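Local coordinates for uncharacterized protein (Parabacteroides merdae, PDB 4R7F), which is of unknown function but carries immunoglobulin-like beta-sandwich domains, one of them related to the first domain of type 9 secretion system plug proteins, and binds magnesium, at residues 24-28 against 270-275; 58-64 against 112-117; 72-78 against 107-112; 224-230 against 341-347. The contacts are given in a common frame with arbitrary orientation. Where two conformers were deposited one is given. Residue numbers count along the deposited sequence, not the author numbering.

Contacts 2 and 3 both lie in the region related to the first domain of type 9 secretion system plug proteins. Their centres are 13 Å apart, and 72-78 and 107-112 come between 58-64 and 112-117 in the sequence, the last two segments meeting at Val112. Contact 4, its centre 37 Å from that of contact 3 and on the opposite side of the chain's centre, pairs strands 225-228 and 342-352 much later in the chain. Contact 1 brings together parts of the chain 242 residues apart: its 24-28 loop belongs to the plug-related region, whereas strand 274-276 neighbours strand 342-352 in the sheet of contact 4. The centres of contacts 1 and 4 are about 12 Å apart.

Contact 1 (24-28 against 270-275); sequences ELISE and QDGRFF. With MG (magnesium ion), chain G.
Arg273 extends its guanidinium along the 24-28 loop, with Ile26 CG2 over one face, 3.8 Å from CZ. Segment 24-28 has no regular secondary structure; opposite it, a type I' turn from Gln270 to Arg273 leads into strand 274-276. The backbones lie side by side without strand pairing, CA atoms 8.5 Å apart at Leu25-Phe275 and 8.1 Å at Ile26-Gln270. Asp271 (phi/psi 49/43) and Gly272 (103/-3) occupy the turn's central positions, and Arg273 N bonds to Gln270 O at 3.2 Å. With chi1 m and chi2 and chi3 t, Arg273 NH1 donates to Gln270 O at 3.0 Å and pairs with Glu373, while NH2 donates to Ser27 O at 3.0 Å and salt-bridges Glu28 OE2 at 3.2 Å, its hydrogen bond weak. Glu28 OE1 is held by Asn189. Water 1 accepts from Ser27 N (2.9 Å) and Arg273 NE (2.8 Å). The edge of the Phe275 ring (chi1 m) receives Ile26 CD1, 3.4 Å from CZ, and Leu25 CG lies 4.2 Å from CE2. Asp271 OD1 binds magnesium at 2.2 Å with Glu223, Asp269, Gln371 and water 2 (2.4 Å). Arg273 thus supplies the polar half, Phe275 much of the apolar.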
# COMPACT_ATOMS: atom_id res chain seq x y z
N GLU A 24 1.80 2.10 15.69
CA GLU A 24 1.40 1.72 14.33
C GLU A 24 0.49 0.48 14.33
O GLU A 24 0.70 -0.45 15.08
CB GLU A 24 2.64 1.47 13.43
CG GLU A 24 3.43 2.69 12.97
CD GLU A 24 2.57 3.77 12.32
OE1 GLU A 24 1.87 3.50 11.29
OE2 GLU A 24 2.57 4.92 12.83
N LEU A 25 -0.53 0.50 13.48
CA LEU A 25 -1.41 -0.65 13.31
C LEU A 25 -0.68 -1.81 12.59
O LEU A 25 -0.74 -2.97 13.02
CB LEU A 25 -2.65 -0.25 12.52
CG LEU A 25 -3.67 -1.39 12.39
CD1 LEU A 25 -4.45 -1.51 13.69
CD2 LEU A 25 -4.61 -1.24 11.19
N ILE A 26 -0.06 -1.48 11.46
CA ILE A 26 0.65 -2.42 10.60
C ILE A 26 2.08 -1.92 10.56
O ILE A 26 2.31 -0.76 10.27
CB ILE A 26 0.13 -2.34 9.14
CG1 ILE A 26 -1.37 -2.69 9.06
CG2 ILE A 26 0.95 -3.20 8.19
CD1 ILE A 26 -1.73 -4.05 9.59
N SER A 27 3.06 -2.76 10.87
CA SER A 27 4.41 -2.26 10.80
C SER A 27 5.43 -3.30 10.51
O SER A 27 5.11 -4.46 10.31
CB SER A 27 4.77 -1.41 12.03
OG SER A 27 4.77 -2.20 13.19
N GLU A 28 6.67 -2.83 10.38
CA GLU A 28 7.80 -3.69 10.27
C GLU A 28 8.66 -3.53 11.50
O GLU A 28 8.70 -2.46 12.12
CB GLU A 28 8.58 -3.34 9.02
CG GLU A 28 7.74 -3.34 7.75
CD GLU A 28 7.22 -4.70 7.34
OE1 GLU A 28 7.85 -5.73 7.65
OE2 GLU A 28 6.18 -4.71 6.66
N GLN A 270 -3.44 -9.48 5.86
CA GLN A 270 -2.42 -8.62 6.45
C GLN A 270 -1.12 -9.42 6.61
O GLN A 270 -0.35 -9.22 7.55
CB GLN A 270 -2.94 -8.08 7.77
CG GLN A 270 -4.16 -7.16 7.62
CD GLN A 270 -5.51 -7.88 7.48
OE1 GLN A 270 -5.73 -8.98 8.01
NE2 GLN A 270 -6.43 -7.25 6.75
N ASP A 271 -0.90 -10.33 5.66
CA ASP A 271 0.34 -11.12 5.47
C ASP A 271 0.88 -11.82 6.73
O ASP A 271 2.09 -11.76 6.99
CB ASP A 271 1.42 -10.23 4.87
CG ASP A 271 1.08 -9.72 3.46
OD1 ASP A 271 0.26 -10.34 2.73
OD2 ASP A 271 1.70 -8.68 3.09
N GLY A 272 -0.03 -12.42 7.51
CA GLY A 272 0.28 -13.26 8.63
C GLY A 272 0.10 -12.58 9.97
O GLY A 272 0.24 -13.20 11.01
N ARG A 273 -0.25 -11.31 9.96
CA ARG A 273 -0.44 -10.59 11.21
C ARG A 273 -1.72 -10.98 11.93
O ARG A 273 -2.63 -11.61 11.36
CB ARG A 273 -0.45 -9.08 10.97
CG ARG A 273 0.85 -8.54 10.42
CD ARG A 273 0.73 -7.08 10.04
NE ARG A 273 2.05 -6.56 9.68
CZ ARG A 273 2.58 -6.64 8.47
NH1 ARG A 273 1.91 -7.19 7.47
NH2 ARG A 273 3.79 -6.15 8.26
N PHE A 274 -1.76 -10.61 13.21
CA PHE A 274 -2.97 -10.72 14.01
C PHE A 274 -3.19 -9.42 14.77
O PHE A 274 -2.26 -8.65 14.93
CB PHE A 274 -2.91 -11.91 14.98
CG PHE A 274 -1.89 -11.77 16.09
CD1 PHE A 274 -2.15 -11.01 17.19
CD2 PHE A 274 -0.69 -12.43 16.02
CE1 PHE A 274 -1.22 -10.89 18.18
CE2 PHE A 274 0.23 -12.35 17.02
CZ PHE A 274 -0.02 -11.57 18.09
N PHE A 275 -4.42 -9.22 15.26
CA PHE A 275 -4.80 -7.97 15.89
C PHE A 275 -5.68 -8.31 17.06
O PHE A 275 -6.71 -8.96 16.88
CB PHE A 275 -5.57 -7.11 14.91
CG PHE A 275 -4.80 -6.86 13.65
CD1 PHE A 275 -4.89 -7.75 12.59
CD2 PHE A 275 -3.92 -5.79 13.56
CE1 PHE A 275 -4.13 -7.57 11.45
CE2 PHE A 275 -3.19 -5.60 12.42
CZ PHE A 275 -3.29 -6.49 11.37
MG MG G . -1.15 -11.32 1.35
O HOH W 1 2.78 -5.34 12.14
O HOH W 2 -0.13 -13.46 1.10

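Contact 2 (58-64 against 112-117); sequences VHCNADW and VSGNYA
Strands 58-60 and 114-117 run antiparallel, their short axes approaching to 4.6 Å with 145° between N-to-C directions. Val58-Ala117 and Cys60-Asn115 are hydrogen-bonded pairs, with His59-Tyr116 the non-hydrogen-bonded pair between them. Val58 N bonds to Ala117 O and Ala117 N to Val58 O, both at 2.8 Å; Cys60 N reaches Asn115 O at 2.7 Å. In the same pair water 3 bridges Cys60 O (2.7 Å) and Asn115 N (3.2 Å); after the strand, 61-64 forms a type I turn. Gly114 (phi/psi 126/-164) leaves room for the imidazole: a CB there would clash with His59 NE2. That ring (chi1 t) donates from NE2 to Ser113 O at 3.1 Å, while ND1 bonds to Ser67 OG, and turns its edge to the face of Tyr116 (chi1 m) in a T-shaped pair, centroids 5.0 Å apart and planes at 79°. Tyr116 OH donates to Val112 O at 2.7 Å. On the other face, Asn115 (chi1 m) places CB 3.5 Å from the centroid of the Trp64 six-membered ring, a CH-pi contact, and its ND2 donates to Asn61 O at 2.9 Å, tying the turn to the strand; OD1 bonds to Tyr379 and Ser136. Val58 CB and Ala117 CB pack at 4.2 Å. Strand 114-122 pairs with strand 129-138, which Trp64 touches, while strand 181-187 packs against Ala62, Asp63 and Trp64.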
# COMPACT_ATOMS: atom_id res chain seq x y z
N VAL A 58 21.10 -7.53 23.15
CA VAL A 58 22.17 -8.23 22.44
C VAL A 58 22.30 -7.63 21.06
O VAL A 58 21.34 -7.56 20.29
CB VAL A 58 21.90 -9.74 22.29
CG1 VAL A 58 23.00 -10.37 21.47
CG2 VAL A 58 21.82 -10.43 23.66
N HIS A 59 23.51 -7.17 20.75
CA HIS A 59 23.75 -6.66 19.43
C HIS A 59 24.19 -7.82 18.52
O HIS A 59 25.10 -8.59 18.88
CB HIS A 59 24.80 -5.56 19.43
CG HIS A 59 24.94 -4.92 18.09
ND1 HIS A 59 25.85 -5.35 17.15
CD2 HIS A 59 24.23 -3.94 17.50
CE1 HIS A 59 25.73 -4.62 16.06
NE2 HIS A 59 24.73 -3.77 16.23
N CYS A 60 23.57 -7.89 17.32
CA CYS A 60 23.81 -8.96 16.37
C CYS A 60 24.31 -8.48 15.03
O CYS A 60 24.05 -7.38 14.59
CB CYS A 60 22.53 -9.79 16.16
SG CYS A 60 21.85 -10.50 17.67
N ASN A 61 24.99 -9.37 14.35
CA ASN A 61 25.39 -9.11 12.98
C ASN A 61 24.26 -9.40 11.99
O ASN A 61 23.16 -9.76 12.40
CB ASN A 61 26.70 -9.86 12.70
CG ASN A 61 27.89 -9.08 13.26
OD1 ASN A 61 27.84 -7.84 13.41
ND2 ASN A 61 28.95 -9.79 13.61
N ALA A 62 24.52 -9.19 10.71
CA ALA A 62 23.50 -9.28 9.69
C ALA A 62 22.74 -10.60 9.72
O ALA A 62 21.53 -10.62 9.54
CB ALA A 62 24.11 -9.07 8.32
N ASP A 63 23.46 -11.69 9.98
CA ASP A 63 22.86 -13.03 10.01
C ASP A 63 22.24 -13.42 11.36
O ASP A 63 21.83 -14.56 11.55
CB ASP A 63 23.86 -14.11 9.56
CG ASP A 63 25.02 -14.32 10.54
OD1 ASP A 63 25.16 -13.57 11.52
OD2 ASP A 63 25.82 -15.24 10.30
N TRP A 64 22.12 -12.46 12.26
CA TRP A 64 21.46 -12.65 13.57
C TRP A 64 22.24 -13.56 14.52
O TRP A 64 21.67 -14.08 15.46
CB TRP A 64 20.00 -13.09 13.41
CG TRP A 64 19.13 -11.98 13.01
CD1 TRP A 64 18.68 -11.69 11.73
CD2 TRP A 64 18.61 -10.95 13.85
NE1 TRP A 64 17.91 -10.54 11.75
CE2 TRP A 64 17.84 -10.08 13.04
CE3 TRP A 64 18.71 -10.68 15.21
CZ2 TRP A 64 17.18 -8.98 13.55
CZ3 TRP A 64 18.04 -9.58 15.72
CH2 TRP A 64 17.28 -8.75 14.89
N VAL A 112 24.50 2.44 17.89
CA VAL A 112 24.87 2.00 16.53
C VAL A 112 23.68 1.34 15.86
O VAL A 112 22.73 0.92 16.51
CB VAL A 112 26.06 1.01 16.49
CG1 VAL A 112 27.38 1.67 16.94
CG2 VAL A 112 25.76 -0.23 17.32
N SER A 113 23.76 1.22 14.55
CA SER A 113 22.72 0.56 13.82
C SER A 113 22.93 -0.95 13.91
O SER A 113 23.93 -1.42 14.45
CB SER A 113 22.76 1.03 12.37
OG SER A 113 23.88 0.52 11.71
N GLY A 114 22.01 -1.69 13.33
CA GLY A 114 22.17 -3.14 13.20
C GLY A 114 21.01 -3.91 13.77
O GLY A 114 19.92 -3.35 14.03
N ASN A 115 21.25 -5.21 13.97
CA ASN A 115 20.24 -6.11 14.48
C ASN A 115 20.31 -6.20 16.02
O ASN A 115 21.40 -6.39 16.57
CB ASN A 115 20.47 -7.47 13.85
CG ASN A 115 20.05 -7.53 12.39
OD1 ASN A 115 19.28 -6.69 11.93
ND2 ASN A 115 20.60 -8.50 11.66
N TYR A 116 19.18 -6.07 16.68
CA TYR A 116 19.12 -6.18 18.17
C TYR A 116 18.18 -7.30 18.63
O TYR A 116 17.09 -7.48 18.07
CB TYR A 116 18.66 -4.87 18.82
CG TYR A 116 19.69 -3.77 18.75
CD1 TYR A 116 19.75 -2.90 17.67
CD2 TYR A 116 20.62 -3.61 19.76
CE1 TYR A 116 20.72 -1.91 17.59
CE2 TYR A 116 21.58 -2.63 19.69
CZ TYR A 116 21.63 -1.79 18.61
OH TYR A 116 22.58 -0.82 18.59
N ALA A 117 18.63 -8.05 19.64
CA ALA A 117 17.83 -9.07 20.27
C ALA A 117 17.66 -8.76 21.74
O ALA A 117 18.63 -8.60 22.50
CB ALA A 117 18.46 -10.42 20.07
O HOH W 3 23.78 -5.99 12.25

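Contact 3 (72-78 against 107-112); sequences IEYMNGF and DVQFKV
A small two-stranded antiparallel sheet pairs 75-76 with 109-110; strand 75-76 follows directly on a weakly bonded helical turn at 72-74. Asn76-Gln109 is its hydrogen-bonded pair (Asn76 N to Gln109 O 2.8 Å, Gln109 N to Asn76 O 3.1 Å) and Met75-Phe110 the non-hydrogen-bonded one; Lys111 N adds a bond to Tyr74 O at 2.7 Å. Gly77 (phi/psi 125/175) brings its CA to 3.3 Å from Asp107 O, where a CB would clash. Selenomethionine Met75 (chi1 p, chi2 t, chi3 m; one of two conformers) lays CE 3.8 Å from Val108 CG1. Met75 and Phe110 (chi1 m) also touch Val57, so that the small sheet packs on strand 53-60 of a mixed sheet. On the opposite face Asn76 (chi1 t) sets CB 3.5 Å from OE1 of Gln109 (chi1 m). Tyr74 (chi1 p) packs CB 3.7 Å from Val112 CG2, its hydroxyl bonding to Val57 O. Exposed Lys111, chi1 m then three t angles, carries NZ to 2.7 Å from Ile72 O, a hydrogen bond to the helical turn.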
# COMPACT_ATOMS: atom_id res chain seq x y z
N ILE A 72 28.85 -1.31 26.01
CA ILE A 72 29.16 0.14 26.01
C ILE A 72 29.31 0.68 24.57
O ILE A 72 28.99 1.84 24.30
CB ILE A 72 30.36 0.52 26.93
CG1 ILE A 72 30.34 2.03 27.28
CG2 ILE A 72 31.71 0.06 26.36
CD1 ILE A 72 29.08 2.49 28.01
N GLU A 73 29.75 -0.19 23.66
CA GLU A 73 29.87 0.18 22.24
C GLU A 73 28.51 0.37 21.56
O GLU A 73 28.41 1.15 20.62
CB GLU A 73 30.68 -0.88 21.48
CG GLU A 73 32.17 -0.92 21.82
CD GLU A 73 32.89 -2.08 21.14
OE1 GLU A 73 32.81 -3.20 21.70
OE2 GLU A 73 33.50 -1.88 20.04
N TYR A 74 27.46 -0.32 22.03
CA TYR A 74 26.17 -0.28 21.31
C TYR A 74 25.00 0.32 21.99
O TYR A 74 24.06 0.69 21.29
CB TYR A 74 25.77 -1.63 20.74
CG TYR A 74 25.55 -2.77 21.71
CD1 TYR A 74 24.36 -2.91 22.42
CD2 TYR A 74 26.51 -3.78 21.82
CE1 TYR A 74 24.16 -4.01 23.24
CE2 TYR A 74 26.32 -4.88 22.62
CZ TYR A 74 25.16 -5.00 23.34
OH TYR A 74 25.02 -6.12 24.12
N MSE A 75 25.03 0.44 23.32
CA MSE A 75 23.91 0.99 24.12
C MSE A 75 24.42 1.94 25.17
O MSE A 75 25.52 1.75 25.72
CB MSE A 75 23.12 -0.11 24.85
CG MSE A 75 23.93 -0.91 25.88
SE MSE A 75 23.08 -2.54 26.60
CE MSE A 75 21.62 -1.73 27.64
N ASN A 76 23.60 2.93 25.50
CA ASN A 76 23.78 3.70 26.68
C ASN A 76 22.73 3.21 27.66
O ASN A 76 21.54 3.18 27.33
CB ASN A 76 23.65 5.18 26.40
CG ASN A 76 24.33 6.00 27.47
OD1 ASN A 76 23.76 6.25 28.52
ND2 ASN A 76 25.59 6.38 27.24
N GLY A 77 23.17 2.79 28.84
CA GLY A 77 22.28 2.21 29.84
C GLY A 77 22.76 0.84 30.26
O GLY A 77 23.72 0.31 29.71
N PHE A 78 22.09 0.26 31.25
CA PHE A 78 22.53 -1.01 31.83
C PHE A 78 21.73 -2.22 31.34
O PHE A 78 20.56 -2.12 30.95
CB PHE A 78 22.46 -0.95 33.36
CG PHE A 78 23.19 0.22 33.95
CD1 PHE A 78 24.58 0.30 33.89
CD2 PHE A 78 22.48 1.25 34.58
CE1 PHE A 78 25.26 1.38 34.43
CE2 PHE A 78 23.16 2.33 35.13
CZ PHE A 78 24.54 2.40 35.05
N ASP A 107 15.83 4.61 29.87
CA ASP A 107 16.85 3.77 30.49
C ASP A 107 17.89 3.23 29.50
O ASP A 107 19.01 2.89 29.91
CB ASP A 107 16.21 2.53 31.14
CG ASP A 107 15.27 2.87 32.30
OD1 ASP A 107 15.35 3.98 32.88
OD2 ASP A 107 14.44 1.99 32.63
N VAL A 108 17.47 3.04 28.24
CA VAL A 108 18.33 2.49 27.18
C VAL A 108 18.14 3.21 25.86
O VAL A 108 17.01 3.35 25.36
CB VAL A 108 18.09 0.99 26.95
CG1 VAL A 108 19.07 0.47 25.90
CG2 VAL A 108 18.26 0.22 28.25
N GLN A 109 19.25 3.67 25.31
CA GLN A 109 19.30 4.20 23.95
C GLN A 109 20.41 3.47 23.22
O GLN A 109 21.30 2.90 23.85
CB GLN A 109 19.56 5.70 23.94
CG GLN A 109 18.75 6.52 24.94
CD GLN A 109 19.41 6.59 26.29
OE1 GLN A 109 20.62 6.83 26.40
NE2 GLN A 109 18.62 6.36 27.34
N PHE A 110 20.33 3.46 21.89
CA PHE A 110 21.27 2.71 21.08
C PHE A 110 22.29 3.65 20.47
O PHE A 110 21.97 4.77 20.11
CB PHE A 110 20.53 1.99 19.95
CG PHE A 110 19.40 1.12 20.44
CD1 PHE A 110 19.66 -0.01 21.16
CD2 PHE A 110 18.09 1.46 20.17
CE1 PHE A 110 18.62 -0.80 21.62
CE2 PHE A 110 17.06 0.66 20.60
CZ PHE A 110 17.33 -0.46 21.34
N LYS A 111 23.52 3.17 20.35
CA LYS A 111 24.59 3.96 19.81
C LYS A 111 24.91 3.61 18.38
O LYS A 111 25.58 4.39 17.73
CB LYS A 111 25.85 3.76 20.64
CG LYS A 111 25.78 4.39 22.01
CD LYS A 111 27.03 4.05 22.79
CE LYS A 111 27.01 4.80 24.10
NZ LYS A 111 28.10 4.32 24.98
N VAL A 112 24.50 2.44 17.89
CA VAL A 112 24.87 2.00 16.53
C VAL A 112 23.68 1.34 15.86
O VAL A 112 22.73 0.92 16.51
CB VAL A 112 26.06 1.01 16.49
CG1 VAL A 112 27.38 1.67 16.94
CG2 VAL A 112 25.76 -0.23 17.32

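Contact 4 (224-230 against 341-347); sequences YRRMEFL and QGSYNYQ
Five backbone hydrogen bonds, one weak, join antiparallel strands 225-228 and 342-347, whose axes approach to 4.7 Å at 161°. In the hydrogen-bonded pair Arg225-Tyr346, each N meets the other's O at 2.8 Å. In Met227-Tyr344, Tyr344 N bonds to Met227 O at 2.8 Å and Met227 N to Tyr344 O is weak at 3.1 Å; Phe229 N continues to Gly342 O at 3.1 Å. Arg226-Asn345 and Glu228-Ser343 are the non-hydrogen-bonded pairs. Among aromatic contacts, Arg225 CB sits 3.7 Å from the Tyr346 ring centroid (chi1 p), a CH-pi contact, and Met227 SE (selenomethionine) makes an oblique Met-aromatic contact with Tyr344, 5.1 Å from its centroid. Apolar packing sets Met227 CE 3.6 Å from Tyr344 CB and Phe229 CE1 4.0 Å from Tyr344 CE1. Water 4 links Tyr224 OH (2.8 Å) and Gln347 NE2 (3.1 Å). Met227 and Phe229 pack onto strands 248-253, 290-298 and 332-340, sheet against sheet as in a beta-sandwich, while strand 342-352 also pairs with strands 274-276 and 305-310.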
# COMPACT_ATOMS: atom_id res chain seq x y z
N TYR A 224 -3.44 -15.19 3.08
CA TYR A 224 -3.52 -15.95 4.30
C TYR A 224 -4.99 -16.15 4.59
O TYR A 224 -5.88 -15.36 4.18
CB TYR A 224 -2.84 -15.21 5.47
CG TYR A 224 -1.33 -15.23 5.45
CD1 TYR A 224 -0.62 -14.58 4.49
CD2 TYR A 224 -0.60 -15.92 6.44
CE1 TYR A 224 0.77 -14.61 4.47
CE2 TYR A 224 0.77 -15.97 6.43
CZ TYR A 224 1.47 -15.29 5.44
OH TYR A 224 2.85 -15.32 5.40
N ARG A 225 -5.23 -17.25 5.29
CA ARG A 225 -6.51 -17.58 5.84
C ARG A 225 -6.80 -16.66 7.00
O ARG A 225 -5.86 -16.23 7.72
CB ARG A 225 -6.53 -19.03 6.34
CG ARG A 225 -6.37 -20.07 5.26
CD ARG A 225 -5.97 -21.41 5.87
NE ARG A 225 -5.48 -22.35 4.89
CZ ARG A 225 -6.24 -23.17 4.17
NH1 ARG A 225 -7.56 -23.16 4.28
NH2 ARG A 225 -5.67 -24.00 3.33
N ARG A 226 -8.08 -16.36 7.20
CA ARG A 226 -8.49 -15.43 8.27
C ARG A 226 -9.58 -16.02 9.11
O ARG A 226 -10.38 -16.86 8.65
CB ARG A 226 -8.93 -14.06 7.72
CG ARG A 226 -7.83 -13.32 6.96
CD ARG A 226 -8.39 -12.37 5.90
NE ARG A 226 -9.31 -11.35 6.45
CZ ARG A 226 -10.50 -11.02 5.94
NH1 ARG A 226 -10.98 -11.60 4.83
NH2 ARG A 226 -11.23 -10.09 6.53
N MSE A 227 -9.60 -15.55 10.35
CA MSE A 227 -10.44 -16.09 11.41
C MSE A 227 -10.53 -14.98 12.43
O MSE A 227 -9.58 -14.21 12.59
CB MSE A 227 -9.57 -17.29 11.81
CG MSE A 227 -9.82 -17.95 13.10
SE MSE A 227 -9.02 -17.01 14.58
CE MSE A 227 -7.40 -17.96 15.10
N GLU A 228 -11.67 -14.85 13.12
CA GLU A 228 -11.86 -13.82 14.15
C GLU A 228 -12.76 -14.34 15.22
O GLU A 228 -13.76 -14.99 14.93
CB GLU A 228 -12.58 -12.59 13.61
CG GLU A 228 -11.89 -11.76 12.55
CD GLU A 228 -12.65 -10.48 12.26
OE1 GLU A 228 -13.44 -10.05 13.14
OE2 GLU A 228 -12.46 -9.90 11.15
N PHE A 229 -12.44 -14.02 16.47
CA PHE A 229 -13.32 -14.38 17.57
C PHE A 229 -13.29 -13.29 18.62
O PHE A 229 -12.56 -13.35 19.60
CB PHE A 229 -13.01 -15.76 18.15
CG PHE A 229 -11.62 -15.91 18.75
CD1 PHE A 229 -10.50 -16.06 17.93
CD2 PHE A 229 -11.45 -15.97 20.13
CE1 PHE A 229 -9.24 -16.22 18.50
CE2 PHE A 229 -10.20 -16.12 20.69
CZ PHE A 229 -9.08 -16.24 19.88
N LEU A 230 -14.16 -12.31 18.38
CA LEU A 230 -14.23 -11.10 19.16
C LEU A 230 -15.17 -11.20 20.36
O LEU A 230 -15.14 -10.34 21.24
CB LEU A 230 -14.67 -9.95 18.28
CG LEU A 230 -13.86 -9.70 17.02
CD1 LEU A 230 -14.40 -8.45 16.33
CD2 LEU A 230 -12.38 -9.56 17.33
N GLN A 341 -8.17 -13.30 22.13
CA GLN A 341 -9.20 -12.87 21.20
C GLN A 341 -8.74 -11.78 20.23
O GLN A 341 -8.05 -10.84 20.63
CB GLN A 341 -10.38 -12.31 21.97
CG GLN A 341 -11.16 -13.30 22.77
CD GLN A 341 -12.26 -12.59 23.51
OE1 GLN A 341 -12.02 -11.95 24.54
NE2 GLN A 341 -13.48 -12.68 22.98
N GLY A 342 -9.20 -11.89 18.99
CA GLY A 342 -8.86 -10.94 17.94
C GLY A 342 -9.07 -11.49 16.53
O GLY A 342 -9.77 -12.50 16.34
N SER A 343 -8.46 -10.82 15.54
CA SER A 343 -8.45 -11.25 14.13
C SER A 343 -7.10 -11.83 13.83
O SER A 343 -6.08 -11.16 14.04
CB SER A 343 -8.69 -10.07 13.16
OG SER A 343 -9.84 -9.34 13.53
N TYR A 344 -7.09 -13.04 13.30
CA TYR A 344 -5.83 -13.74 12.98
C TYR A 344 -5.71 -14.08 11.50
O TYR A 344 -6.66 -14.60 10.91
CB TYR A 344 -5.70 -15.03 13.82
CG TYR A 344 -5.38 -14.78 15.30
CD1 TYR A 344 -6.35 -14.30 16.19
CD2 TYR A 344 -4.09 -15.03 15.80
CE1 TYR A 344 -6.04 -14.07 17.53
CE2 TYR A 344 -3.78 -14.79 17.12
CZ TYR A 344 -4.76 -14.30 17.98
OH TYR A 344 -4.42 -14.08 19.29
N ASN A 345 -4.55 -13.77 10.92
CA ASN A 345 -4.13 -14.41 9.67
C ASN A 345 -3.37 -15.71 10.01
O ASN A 345 -2.62 -15.77 10.99
CB ASN A 345 -3.14 -13.55 8.88
CG ASN A 345 -3.75 -12.32 8.20
OD1 ASN A 345 -3.15 -11.79 7.28
ND2 ASN A 345 -4.89 -11.84 8.65
N TYR A 346 -3.47 -16.70 9.15
CA TYR A 346 -2.74 -17.93 9.33
C TYR A 346 -2.67 -18.72 8.04
O TYR A 346 -3.45 -18.48 7.13
CB TYR A 346 -3.35 -18.80 10.46
CG TYR A 346 -4.70 -19.44 10.15
CD1 TYR A 346 -5.89 -18.73 10.26
CD2 TYR A 346 -4.77 -20.77 9.78
CE1 TYR A 346 -7.12 -19.37 10.00
CE2 TYR A 346 -5.98 -21.39 9.51
CZ TYR A 346 -7.15 -20.69 9.60
OH TYR A 346 -8.34 -21.37 9.34
N GLN A 347 -1.73 -19.65 7.97
CA GLN A 347 -1.65 -20.57 6.86
C GLN A 347 -0.88 -21.80 7.29
O GLN A 347 -0.34 -21.89 8.41
CB GLN A 347 -0.96 -19.92 5.68
CG GLN A 347 0.50 -19.70 5.92
CD GLN A 347 1.22 -19.02 4.77
OE1 GLN A 347 0.69 -18.84 3.67
NE2 GLN A 347 2.47 -18.64 5.02
O HOH W 4 3.99 -16.64 3.24